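Local structure of putative PTS system, cellobiose-specific IIA component (Streptococcus mutans, 3L8R) at residues S34-R38 with H99-T103; I40-A44 with K59-A63; Y53-E57 with L114-K118. The protein probably acts as the IIA phosphocarrier of a cellobiose phosphotransferase system, accepting a phosphoryl group from HPr and passing it to the IIB component. All coordinates share one frame; numbering follows the deposited sequence.

Contact 1 (S34-R38 with H99-T103); sequences SGNAR and HLMTT
R38 reaches from helix 20-49 to the hydroxyls of T102 and T103 on helix 91-118, and of all the residues here it has the most surface buried, 81 Å². The two short segments run nearly parallel, at 24°, with axes 9.3 Å apart, an arrangement set by the up-down-up course of the three-helix subunit. With CG anti to the backbone N (chi1 -153°) and the chain extended as far as NE, the arm crosses T103 obliquely, CB and CG passing its OG1 and CG2. R38 NH1, at the edge of the guanidinium, serves both hydroxyls. The bond from R38 NH1 to T102 OG1 is 2.9 Å long, lies close to the guanidinium plane and is fairly straight at 163°; that from R38 NH1 to T103 OG1 is shorter, 2.7 Å, but strongly bent and therefore weak. T103 OG1 in turn makes a weak bond back to the carbonyl O of H99, so it is both acceptor and donor. T103 CG2 packs on the backbone of helix 20-49, 3.5 Å from S34 O.

One turn earlier, S34 turns OG into the notch between its own backbone N and carbonyl carbon, where it meets ND1 of H99 in a 3.1 Å hydrogen bond. The same hydroxyl has a weak bond to I30 O. The imidazole also packs obliquely against the backbone of G35; H99 CE1 lies 3.7 Å from G35 CA.

H99 lies near H95, the predicted phosphorylated histidine, and T102 near D98, the predicted magnesium ligand shared by the trimer; T102 OG1 also bonds to D98 O. Neutral hydroxyls occupy NH1 while NH2 forms a salt bridge with E108 of the second subunit, so one guanidinium probably links packing within the chain to trimer assembly.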
ATOM      1  N   SER A  34      -3.826 -10.237  -8.637  1.00 18.79           N
ATOM      2  CA  SER A  34      -3.952  -9.584  -7.347  1.00 18.54           C
ATOM      3  C   SER A  34      -5.329  -8.959  -7.202  1.00 17.39           C
ATOM      4  O   SER A  34      -5.901  -8.994  -6.105  1.00 16.93           O
ATOM      5  CB  SER A  34      -2.760  -8.662  -7.010  1.00 19.36           C
ATOM      6  OG  SER A  34      -2.942  -7.317  -7.480  1.00 23.88           O
ATOM      7  N   GLY A  35      -5.904  -8.497  -8.322  1.00 17.58           N
ATOM      8  CA  GLY A  35      -7.297  -7.987  -8.346  1.00 18.21           C
ATOM      9  C   GLY A  35      -8.240  -9.070  -7.825  1.00 19.78           C
ATOM     10  O   GLY A  35      -9.085  -8.844  -6.954  1.00 21.29           O
ATOM     11  N   ASN A  36      -8.079 -10.281  -8.332  1.00 20.46           N
ATOM     12  CA  ASN A  36      -8.880 -11.390  -7.877  1.00 21.05           C
ATOM     13  C   ASN A  36      -8.660 -11.653  -6.393  1.00 21.04           C
ATOM     14  O   ASN A  36      -9.629 -11.845  -5.633  1.00 21.32           O
ATOM     15  CB  ASN A  36      -8.544 -12.634  -8.668  1.00 21.54           C
ATOM     16  CG  ASN A  36      -9.551 -13.746  -8.446  1.00 23.98           C
ATOM     17  OD1 ASN A  36      -9.208 -14.925  -8.469  1.00 27.16           O
ATOM     18  ND2 ASN A  36     -10.797 -13.379  -8.247  1.00 25.64           N
ATOM     19  N   ALA A  37      -7.392 -11.640  -5.965  1.00 19.89           N
ATOM     20  CA  ALA A  37      -7.092 -11.930  -4.561  1.00 17.98           C
ATOM     21  C   ALA A  37      -7.697 -10.841  -3.731  1.00 17.47           C
ATOM     22  O   ALA A  37      -8.227 -11.111  -2.656  1.00 17.53           O
ATOM     23  CB  ALA A  37      -5.574 -12.064  -4.305  1.00 17.70           C
ATOM     24  N   ARG A  38      -7.691  -9.605  -4.235  1.00 16.60           N
ATOM     25  CA  ARG A  38      -8.338  -8.564  -3.464  1.00 16.06           C
ATOM     26  C   ARG A  38      -9.815  -8.784  -3.306  1.00 17.01           C
ATOM     27  O   ARG A  38     -10.369  -8.510  -2.241  1.00 18.02           O
ATOM     28  CB  ARG A  38      -8.090  -7.166  -4.001  1.00 15.55           C
ATOM     29  CG  ARG A  38      -8.189  -6.127  -2.895  1.00 13.45           C
ATOM     30  CD  ARG A  38      -8.195  -4.703  -3.518  1.00 13.10           C
ATOM     31  NE  ARG A  38      -7.851  -3.670  -2.557  1.00  9.51           N
ATOM     32  CZ  ARG A  38      -6.623  -3.204  -2.336  1.00  7.66           C
ATOM     33  NH1 ARG A  38      -5.565  -3.622  -3.020  1.00  2.42           N
ATOM     34  NH2 ARG A  38      -6.482  -2.257  -1.445  1.00  7.70           N
ATOM     35  N   HIS A  99      -0.842  -2.740  -6.847  1.00 13.38           N
ATOM     36  CA  HIS A  99      -1.985  -3.587  -6.599  1.00 13.80           C
ATOM     37  C   HIS A  99      -1.518  -4.812  -5.834  1.00 13.21           C
ATOM     38  O   HIS A  99      -2.132  -5.194  -4.826  1.00 14.51           O
ATOM     39  CB  HIS A  99      -2.656  -3.976  -7.915  1.00 15.30           C
ATOM     40  CG  HIS A  99      -4.148  -3.960  -7.841  1.00 20.48           C
ATOM     41  ND1 HIS A  99      -4.871  -4.921  -7.142  1.00 23.43           N
ATOM     42  CD2 HIS A  99      -5.055  -3.077  -8.339  1.00 22.62           C
ATOM     43  CE1 HIS A  99      -6.160  -4.617  -7.209  1.00 25.80           C
ATOM     44  NE2 HIS A  99      -6.298  -3.514  -7.939  1.00 25.41           N
ATOM     45  N   LEU A 100      -0.418  -5.413  -6.266  1.00 11.37           N
ATOM     46  CA  LEU A 100       0.135  -6.532  -5.509  1.00 11.30           C
ATOM     47  C   LEU A 100       0.425  -6.151  -4.055  1.00 11.22           C
ATOM     48  O   LEU A 100      -0.057  -6.803  -3.153  1.00 12.22           O
ATOM     49  CB  LEU A 100       1.386  -7.111  -6.196  1.00 10.43           C
ATOM     50  CG  LEU A 100       2.062  -8.332  -5.560  1.00 10.57           C
ATOM     51  CD1 LEU A 100       1.130  -9.529  -5.181  1.00  3.73           C
ATOM     52  CD2 LEU A 100       3.286  -8.831  -6.388  1.00  5.60           C
ATOM     53  N   MET A 101       1.188  -5.092  -3.822  1.00 11.05           N
ATOM     54  CA  MET A 101       1.660  -4.834  -2.468  1.00 10.61           C
ATOM     55  C   MET A 101       0.543  -4.279  -1.581  1.00 10.63           C
ATOM     56  O   MET A 101       0.507  -4.591  -0.394  1.00 12.20           O
ATOM     57  CB  MET A 101       2.873  -3.911  -2.499  1.00 10.87           C
ATOM     58  CG  MET A 101       4.095  -4.465  -3.315  1.00 13.16           C
ATOM     59  SD  MET A 101       5.036  -5.834  -2.475  1.00 18.02           S
ATOM     60  CE  MET A 101       5.651  -4.932  -1.016  1.00 14.30           C
ATOM     61  N   THR A 102      -0.419  -3.521  -2.106  1.00  9.09           N
ATOM     62  CA  THR A 102      -1.503  -3.124  -1.217  1.00  8.50           C
ATOM     63  C   THR A 102      -2.425  -4.284  -0.930  1.00  9.25           C
ATOM     64  O   THR A 102      -3.012  -4.401   0.155  1.00  7.94           O
ATOM     65  CB  THR A 102      -2.280  -1.861  -1.646  1.00  9.16           C
ATOM     66  OG1 THR A 102      -3.100  -2.121  -2.811  1.00 12.78           O
ATOM     67  CG2 THR A 102      -1.359  -0.666  -1.906  1.00  4.23           C
ATOM     68  N   THR A 103      -2.522  -5.190  -1.893  1.00 10.80           N
ATOM     69  CA  THR A 103      -3.413  -6.327  -1.715  1.00 11.70           C
ATOM     70  C   THR A 103      -2.820  -7.276  -0.684  1.00 12.50           C
ATOM     71  O   THR A 103      -3.533  -7.760   0.203  1.00 12.95           O
ATOM     72  CB  THR A 103      -3.829  -6.971  -3.087  1.00 12.47           C
ATOM     73  OG1 THR A 103      -4.677  -6.047  -3.778  1.00 11.07           O
ATOM     74  CG2 THR A 103      -4.610  -8.294  -2.884  1.00 12.20           C
TER

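Contact 2 (I40-A44 with K59-A63); sequences IVHEA and KLQEA
The carboxylates of E43 and E62, the flat groups here, stand on opposite helices with the ammonium group of K59 between them, each meeting NZ through its oxygens. The setting is the antiparallel helical hairpin formed by helices 20-49 and 53-82, two arms of the three-helix bundle; the local segments lie 169° apart in direction with axes separated by 8.1 Å. E43 OE1 makes a long salt bridge of 3.6 Å to K59 NZ, whereas E62, on the same helix as the lysine, comes nearer, its OE1 forming a salt bridge of 3.3 Å to K59 NZ whose hydrogen bonds are weak. Bends at chi2 (42°) and chi4 (80°) shape the lysine chain so that NZ lies near both carboxylates, and the positive charge probably eases the repulsion between them.

Beneath these charges the interface is apolar. V41 CG2 presses on A63 CB at 3.5 Å, and A44 CB rests against CG of L60. Alanines at both ends of the pairing let the backbones come close, A44 facing K59 and I40 facing A63. On the flanks, V41 and L60 also touch helix 91-118, which closes the bundle core from a third direction. I40 crosses the K59 side chain at about a right angle, its methyl CG2 resting 3.8 Å from K59 CG and 3.3 Å from K59 O, the carbonyl oxygen that accepts the backbone bond from A63 N.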
ATOM      1  N   ILE A  40     -11.256 -11.534  -3.175  1.00 17.27           N
ATOM      2  CA  ILE A  40     -11.483 -12.644  -2.285  1.00 17.32           C
ATOM      3  C   ILE A  40     -11.271 -12.195  -0.862  1.00 17.76           C
ATOM      4  O   ILE A  40     -11.998 -12.637   0.073  1.00 18.33           O
ATOM      5  CB  ILE A  40     -10.647 -13.897  -2.610  1.00 16.77           C
ATOM      6  CG1 ILE A  40     -11.006 -14.453  -3.985  1.00 14.16           C
ATOM      7  CG2 ILE A  40     -10.964 -14.982  -1.610  1.00 19.70           C
ATOM      8  CD1 ILE A  40      -9.845 -15.149  -4.636  1.00 11.89           C
ATOM      9  N   VAL A  41     -10.299 -11.307  -0.678  1.00 16.42           N
ATOM     10  CA  VAL A  41     -10.081 -10.823   0.672  1.00 16.00           C
ATOM     11  C   VAL A  41     -11.340 -10.123   1.161  1.00 16.60           C
ATOM     12  O   VAL A  41     -11.729 -10.286   2.329  1.00 16.46           O
ATOM     13  CB  VAL A  41      -8.874  -9.891   0.791  1.00 15.34           C
ATOM     14  CG1 VAL A  41      -8.871  -9.256   2.179  1.00 14.43           C
ATOM     15  CG2 VAL A  41      -7.596 -10.654   0.536  1.00 14.45           C
ATOM     16  N   HIS A  42     -11.965  -9.339   0.273  1.00 17.09           N
ATOM     17  CA  HIS A  42     -13.216  -8.662   0.609  1.00 18.16           C
ATOM     18  C   HIS A  42     -14.340  -9.647   0.916  1.00 18.68           C
ATOM     19  O   HIS A  42     -15.071  -9.463   1.858  1.00 19.10           O
ATOM     20  CB  HIS A  42     -13.642  -7.680  -0.467  1.00 18.17           C
ATOM     21  CG  HIS A  42     -12.971  -6.359  -0.344  1.00 17.08           C
ATOM     22  ND1 HIS A  42     -13.288  -5.464   0.657  1.00 16.60           N
ATOM     23  CD2 HIS A  42     -11.980  -5.789  -1.071  1.00 14.34           C
ATOM     24  CE1 HIS A  42     -12.527  -4.387   0.534  1.00 17.90           C
ATOM     25  NE2 HIS A  42     -11.724  -4.560  -0.509  1.00 16.54           N
ATOM     26  N   GLU A  43     -14.421 -10.730   0.169  1.00 20.30           N
ATOM     27  CA  GLU A  43     -15.261 -11.870   0.579  1.00 21.39           C
ATOM     28  C   GLU A  43     -14.968 -12.242   2.033  1.00 21.20           C
ATOM     29  O   GLU A  43     -15.882 -12.223   2.863  1.00 21.19           O
ATOM     30  CB  GLU A  43     -15.095 -13.069  -0.358  1.00 21.33           C
ATOM     31  CG  GLU A  43     -15.481 -12.793  -1.798  1.00 23.01           C
ATOM     32  CD  GLU A  43     -15.725 -14.070  -2.580  1.00 27.45           C
ATOM     33  OE1 GLU A  43     -14.842 -14.556  -3.303  1.00 25.01           O
ATOM     34  OE2 GLU A  43     -16.843 -14.602  -2.459  1.00 35.37           O
ATOM     35  N   ALA A  44     -13.704 -12.474   2.378  1.00 21.14           N
ATOM     36  CA  ALA A  44     -13.415 -12.777   3.775  1.00 21.83           C
ATOM     37  C   ALA A  44     -13.943 -11.675   4.696  1.00 23.21           C
ATOM     38  O   ALA A  44     -14.467 -11.985   5.772  1.00 23.78           O
ATOM     39  CB  ALA A  44     -11.954 -13.041   4.015  1.00 21.81           C
ATOM     40  N   LYS A  59     -11.384 -18.206   2.899  1.00 27.90           N
ATOM     41  CA  LYS A  59     -11.237 -17.195   1.868  1.00 27.23           C
ATOM     42  C   LYS A  59      -9.895 -16.470   1.956  1.00 26.68           C
ATOM     43  O   LYS A  59      -9.240 -16.217   0.922  1.00 25.90           O
ATOM     44  CB  LYS A  59     -12.406 -16.222   1.933  1.00 28.17           C
ATOM     45  CG  LYS A  59     -13.522 -16.439   0.859  1.00 30.32           C
ATOM     46  CD  LYS A  59     -13.907 -17.917   0.592  1.00 31.68           C
ATOM     47  CE  LYS A  59     -15.081 -17.990  -0.378  1.00 31.94           C
ATOM     48  NZ  LYS A  59     -14.680 -17.827  -1.805  1.00 30.90           N
ATOM     49  N   LEU A  60      -9.455 -16.165   3.179  1.00 25.81           N
ATOM     50  CA  LEU A  60      -8.066 -15.675   3.359  1.00 26.32           C
ATOM     51  C   LEU A  60      -6.993 -16.604   2.811  1.00 26.50           C
ATOM     52  O   LEU A  60      -5.963 -16.146   2.377  1.00 27.75           O
ATOM     53  CB  LEU A  60      -7.754 -15.243   4.799  1.00 25.41           C
ATOM     54  CG  LEU A  60      -8.537 -13.996   5.201  1.00 26.14           C
ATOM     55  CD1 LEU A  60      -8.520 -13.722   6.697  1.00 25.77           C
ATOM     56  CD2 LEU A  60      -8.055 -12.760   4.402  1.00 27.24           C
ATOM     57  N   GLN A  61      -7.236 -17.899   2.794  1.00 27.49           N
ATOM     58  CA  GLN A  61      -6.271 -18.827   2.193  1.00 28.94           C
ATOM     59  C   GLN A  61      -6.373 -18.883   0.651  1.00 28.92           C
ATOM     60  O   GLN A  61      -5.355 -19.047  -0.058  1.00 29.27           O
ATOM     61  CB  GLN A  61      -6.382 -20.239   2.812  1.00 29.38           C
ATOM     62  CG  GLN A  61      -5.153 -21.084   2.535  1.00 34.90           C
ATOM     63  CD  GLN A  61      -5.345 -22.602   2.738  1.00 42.56           C
ATOM     64  OE1 GLN A  61      -4.409 -23.386   2.499  1.00 45.62           O
ATOM     65  NE2 GLN A  61      -6.544 -23.020   3.173  1.00 44.18           N
ATOM     66  N   GLU A  62      -7.584 -18.770   0.116  1.00 28.48           N
ATOM     67  CA  GLU A  62      -7.712 -18.714  -1.332  1.00 28.63           C
ATOM     68  C   GLU A  62      -7.066 -17.471  -1.860  1.00 27.61           C
ATOM     69  O   GLU A  62      -6.414 -17.513  -2.890  1.00 27.59           O
ATOM     70  CB  GLU A  62      -9.152 -18.572  -1.740  1.00 29.41           C
ATOM     71  CG  GLU A  62      -9.892 -19.787  -1.898  1.00 30.84           C
ATOM     72  CD  GLU A  62     -11.342 -19.448  -1.993  1.00 35.71           C
ATOM     73  OE1 GLU A  62     -11.706 -18.625  -2.903  1.00 36.10           O
ATOM     74  OE2 GLU A  62     -12.092 -20.001  -1.150  1.00 35.80           O
ATOM     75  N   ALA A  63      -7.332 -16.352  -1.189  1.00 26.93           N
ATOM     76  CA  ALA A  63      -6.756 -15.063  -1.564  1.00 26.33           C
ATOM     77  C   ALA A  63      -5.263 -15.254  -1.654  1.00 25.80           C
ATOM     78  O   ALA A  63      -4.639 -14.892  -2.642  1.00 25.97           O
ATOM     79  CB  ALA A  63      -7.109 -13.959  -0.531  1.00 25.53           C
TER

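Contact 3 (Y53-E57 with L114-K118); sequences YILAE and LELYK
Y53 meets Y117 with CE1 and OH, and K118 over one face of its ring, between two antiparallel helix ends whose axes are 11.0 Å apart. The two tyrosine side chains cross at about a right angle. Y53 CE1 comes to 3.5 Å from Y117 CB, and the hydroxyl OH of Y53 arrives at the edge of the Y117 ring, close to its plane, 3.5 Å from Y117 CD1. On the covered face of the Y53 ring passes the K118 chain, with CG 4.2 Å above the plane and displaced toward the rim.

That chain is extended, its CG turned beside the backbone N (chi1 -63°), and carries NZ past the tyrosine toward E57. There a long salt bridge, 3.7 Å between E57 OE2 and K118 NZ, spans the outer margin. The inner margin belongs to L114: its CD1 touches A56 CB at 4.1 Å and also packs on the backbone of E57, whose N bonds to Y53 O. One leucine methyl thus sits against the first turn of helix 53-82.

Further out, Y117 OH has a weak hydrogen bond to K119 of the second subunit, and the Y117 side chain packs on L116 of that same subunit. L114 and Y117 also lean on M48, so the end of helix 20-49 joins the start of helix 53-82 and the end of helix 91-118 at this pole of the three-helix bundle.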
ATOM      1  N   TYR A  53     -16.798 -17.157  10.595  1.00 35.62           N
ATOM      2  CA  TYR A  53     -15.335 -17.217  10.728  1.00 34.65           C
ATOM      3  C   TYR A  53     -14.665 -18.317   9.973  1.00 34.65           C
ATOM      4  O   TYR A  53     -13.470 -18.238   9.670  1.00 35.56           O
ATOM      5  CB  TYR A  53     -14.943 -17.284  12.189  1.00 34.30           C
ATOM      6  CG  TYR A  53     -15.553 -16.132  12.971  1.00 34.48           C
ATOM      7  CD1 TYR A  53     -15.504 -14.833  12.471  1.00 33.02           C
ATOM      8  CD2 TYR A  53     -16.208 -16.340  14.187  1.00 34.90           C
ATOM      9  CE1 TYR A  53     -16.093 -13.766  13.160  1.00 35.02           C
ATOM     10  CE2 TYR A  53     -16.805 -15.264  14.900  1.00 34.65           C
ATOM     11  CZ  TYR A  53     -16.728 -13.988  14.375  1.00 35.47           C
ATOM     12  OH  TYR A  53     -17.275 -12.926  15.039  1.00 36.19           O
ATOM     13  N   ILE A  54     -15.437 -19.334   9.631  1.00 34.57           N
ATOM     14  CA  ILE A  54     -14.945 -20.444   8.835  1.00 34.25           C
ATOM     15  C   ILE A  54     -14.642 -20.025   7.429  1.00 33.71           C
ATOM     16  O   ILE A  54     -13.549 -20.219   6.932  1.00 33.98           O
ATOM     17  CB  ILE A  54     -15.955 -21.616   8.867  1.00 34.95           C
ATOM     18  CG1 ILE A  54     -15.726 -22.309  10.169  1.00 36.01           C
ATOM     19  CG2 ILE A  54     -15.710 -22.660   7.755  1.00 35.39           C
ATOM     20  CD1 ILE A  54     -14.303 -21.966  10.653  1.00 37.17           C
ATOM     21  N   LEU A  55     -15.641 -19.451   6.788  1.00 33.43           N
ATOM     22  CA  LEU A  55     -15.534 -19.070   5.425  1.00 33.00           C
ATOM     23  C   LEU A  55     -14.401 -18.072   5.298  1.00 32.65           C
ATOM     24  O   LEU A  55     -13.538 -18.225   4.425  1.00 33.08           O
ATOM     25  CB  LEU A  55     -16.863 -18.467   4.980  1.00 33.09           C
ATOM     26  CG  LEU A  55     -17.045 -18.355   3.465  1.00 33.17           C
ATOM     27  CD1 LEU A  55     -16.931 -19.709   2.800  1.00 30.65           C
ATOM     28  CD2 LEU A  55     -18.403 -17.716   3.227  1.00 32.92           C
ATOM     29  N   ALA A  56     -14.409 -17.077   6.186  1.00 31.62           N
ATOM     30  CA  ALA A  56     -13.455 -15.977   6.155  1.00 31.44           C
ATOM     31  C   ALA A  56     -12.022 -16.490   6.240  1.00 31.15           C
ATOM     32  O   ALA A  56     -11.158 -16.060   5.463  1.00 30.15           O
ATOM     33  CB  ALA A  56     -13.746 -14.978   7.284  1.00 31.47           C
ATOM     34  N   GLU A  57     -11.785 -17.448   7.139  1.00 31.00           N
ATOM     35  CA  GLU A  57     -10.460 -18.035   7.249  1.00 31.05           C
ATOM     36  C   GLU A  57     -10.026 -18.743   5.980  1.00 31.05           C
ATOM     37  O   GLU A  57      -8.843 -18.609   5.558  1.00 30.27           O
ATOM     38  CB  GLU A  57     -10.327 -18.969   8.436  1.00 31.52           C
ATOM     39  CG  GLU A  57      -8.916 -19.558   8.490  1.00 32.10           C
ATOM     40  CD  GLU A  57      -8.579 -20.254   9.790  1.00 34.74           C
ATOM     41  OE1 GLU A  57      -7.414 -20.697   9.906  1.00 38.06           O
ATOM     42  OE2 GLU A  57      -9.449 -20.369  10.687  1.00 34.76           O
ATOM     43  N   LEU A 114      -9.708 -10.853  11.505  1.00 27.29           N
ATOM     44  CA  LEU A 114     -10.363 -12.118  11.746  1.00 29.19           C
ATOM     45  C   LEU A 114     -10.041 -12.536  13.179  1.00 30.76           C
ATOM     46  O   LEU A 114     -10.964 -12.796  13.956  1.00 31.87           O
ATOM     47  CB  LEU A 114      -9.873 -13.141  10.742  1.00 28.90           C
ATOM     48  CG  LEU A 114      -9.853 -14.644  10.984  1.00 29.99           C
ATOM     49  CD1 LEU A 114     -10.832 -15.337  10.106  1.00 28.83           C
ATOM     50  CD2 LEU A 114      -8.448 -15.147  10.685  1.00 29.68           C
ATOM     51  N   GLU A 115      -8.764 -12.539  13.559  1.00 31.79           N
ATOM     52  CA  GLU A 115      -8.430 -12.787  14.954  1.00 33.54           C
ATOM     53  C   GLU A 115      -9.267 -11.970  15.952  1.00 34.47           C
ATOM     54  O   GLU A 115      -9.870 -12.546  16.846  1.00 35.47           O
ATOM     55  CB  GLU A 115      -6.959 -12.582  15.199  1.00 33.24           C
ATOM     56  CG  GLU A 115      -6.359 -13.725  15.940  1.00 35.78           C
ATOM     57  CD  GLU A 115      -6.762 -15.068  15.349  1.00 38.71           C
ATOM     58  OE1 GLU A 115      -6.675 -15.231  14.102  1.00 36.76           O
ATOM     59  OE2 GLU A 115      -7.189 -15.954  16.145  1.00 40.77           O
ATOM     60  N   LEU A 116      -9.322 -10.645  15.780  1.00 35.64           N
ATOM     61  CA  LEU A 116     -10.137  -9.729  16.623  1.00 36.17           C
ATOM     62  C   LEU A 116     -11.620 -10.029  16.541  1.00 36.90           C
ATOM     63  O   LEU A 116     -12.339  -9.858  17.505  1.00 37.13           O
ATOM     64  CB  LEU A 116      -9.965  -8.273  16.171  1.00 35.58           C
ATOM     65  CG  LEU A 116      -9.511  -7.175  17.141  1.00 35.59           C
ATOM     66  CD1 LEU A 116      -9.729  -5.791  16.544  1.00 31.29           C
ATOM     67  CD2 LEU A 116     -10.163  -7.296  18.519  1.00 35.31           C
ATOM     68  N   TYR A 117     -12.098 -10.456  15.383  1.00 38.03           N
ATOM     69  CA  TYR A 117     -13.514 -10.721  15.283  1.00 39.23           C
ATOM     70  C   TYR A 117     -13.885 -11.784  16.269  1.00 40.37           C
ATOM     71  O   TYR A 117     -14.925 -11.674  16.911  1.00 41.36           O
ATOM     72  CB  TYR A 117     -13.912 -11.156  13.892  1.00 38.76           C
ATOM     73  CG  TYR A 117     -14.726 -10.128  13.193  1.00 37.44           C
ATOM     74  CD1 TYR A 117     -16.098 -10.101  13.336  1.00 38.12           C
ATOM     75  CD2 TYR A 117     -14.123  -9.158  12.391  1.00 37.17           C
ATOM     76  CE1 TYR A 117     -16.869  -9.143  12.669  1.00 39.35           C
ATOM     77  CE2 TYR A 117     -14.880  -8.195  11.724  1.00 36.82           C
ATOM     78  CZ  TYR A 117     -16.247  -8.193  11.870  1.00 38.68           C
ATOM     79  OH  TYR A 117     -17.005  -7.253  11.217  1.00 40.14           O
ATOM     80  N   LYS A 118     -13.008 -12.779  16.400  1.00 41.13           N
ATOM     81  CA  LYS A 118     -13.193 -13.921  17.292  1.00 42.19           C
ATOM     82  C   LYS A 118     -13.190 -13.531  18.790  1.00 43.75           C
ATOM     83  O   LYS A 118     -14.134 -13.891  19.506  1.00 44.18           O
ATOM     84  CB  LYS A 118     -12.146 -15.009  16.988  1.00 41.33           C
ATOM     85  CG  LYS A 118     -12.259 -15.582  15.597  1.00 38.55           C
ATOM     86  CD  LYS A 118     -11.213 -16.671  15.337  1.00 37.77           C
ATOM     87  CE  LYS A 118     -11.164 -17.094  13.849  1.00 34.89           C
ATOM     88  NZ  LYS A 118     -10.236 -18.215  13.583  1.00 33.57           N
TER

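Overall arrangement
The contacts each sample a different pair of helices in the three-helix subunit: 20-49 with 91-118 in contact 1, 20-49 with 53-82 in contact 2, and 53-82 with 91-118 in contact 3. Their centres step along the bundle, 11 Å from contact 1 to contact 2 and 11 Å on to contact 3, with 20 Å between first and last. Contact 2 touches both others, through A37 with A63 and A44 with A56. In sequence, contact 2 lies wholly between the segments of contact 1, whereas contact 3 interleaves with each. They trace the bundle from near the predicted active-site histidine to its far end, and all three lie beside the second subunit, contact 2 through H42.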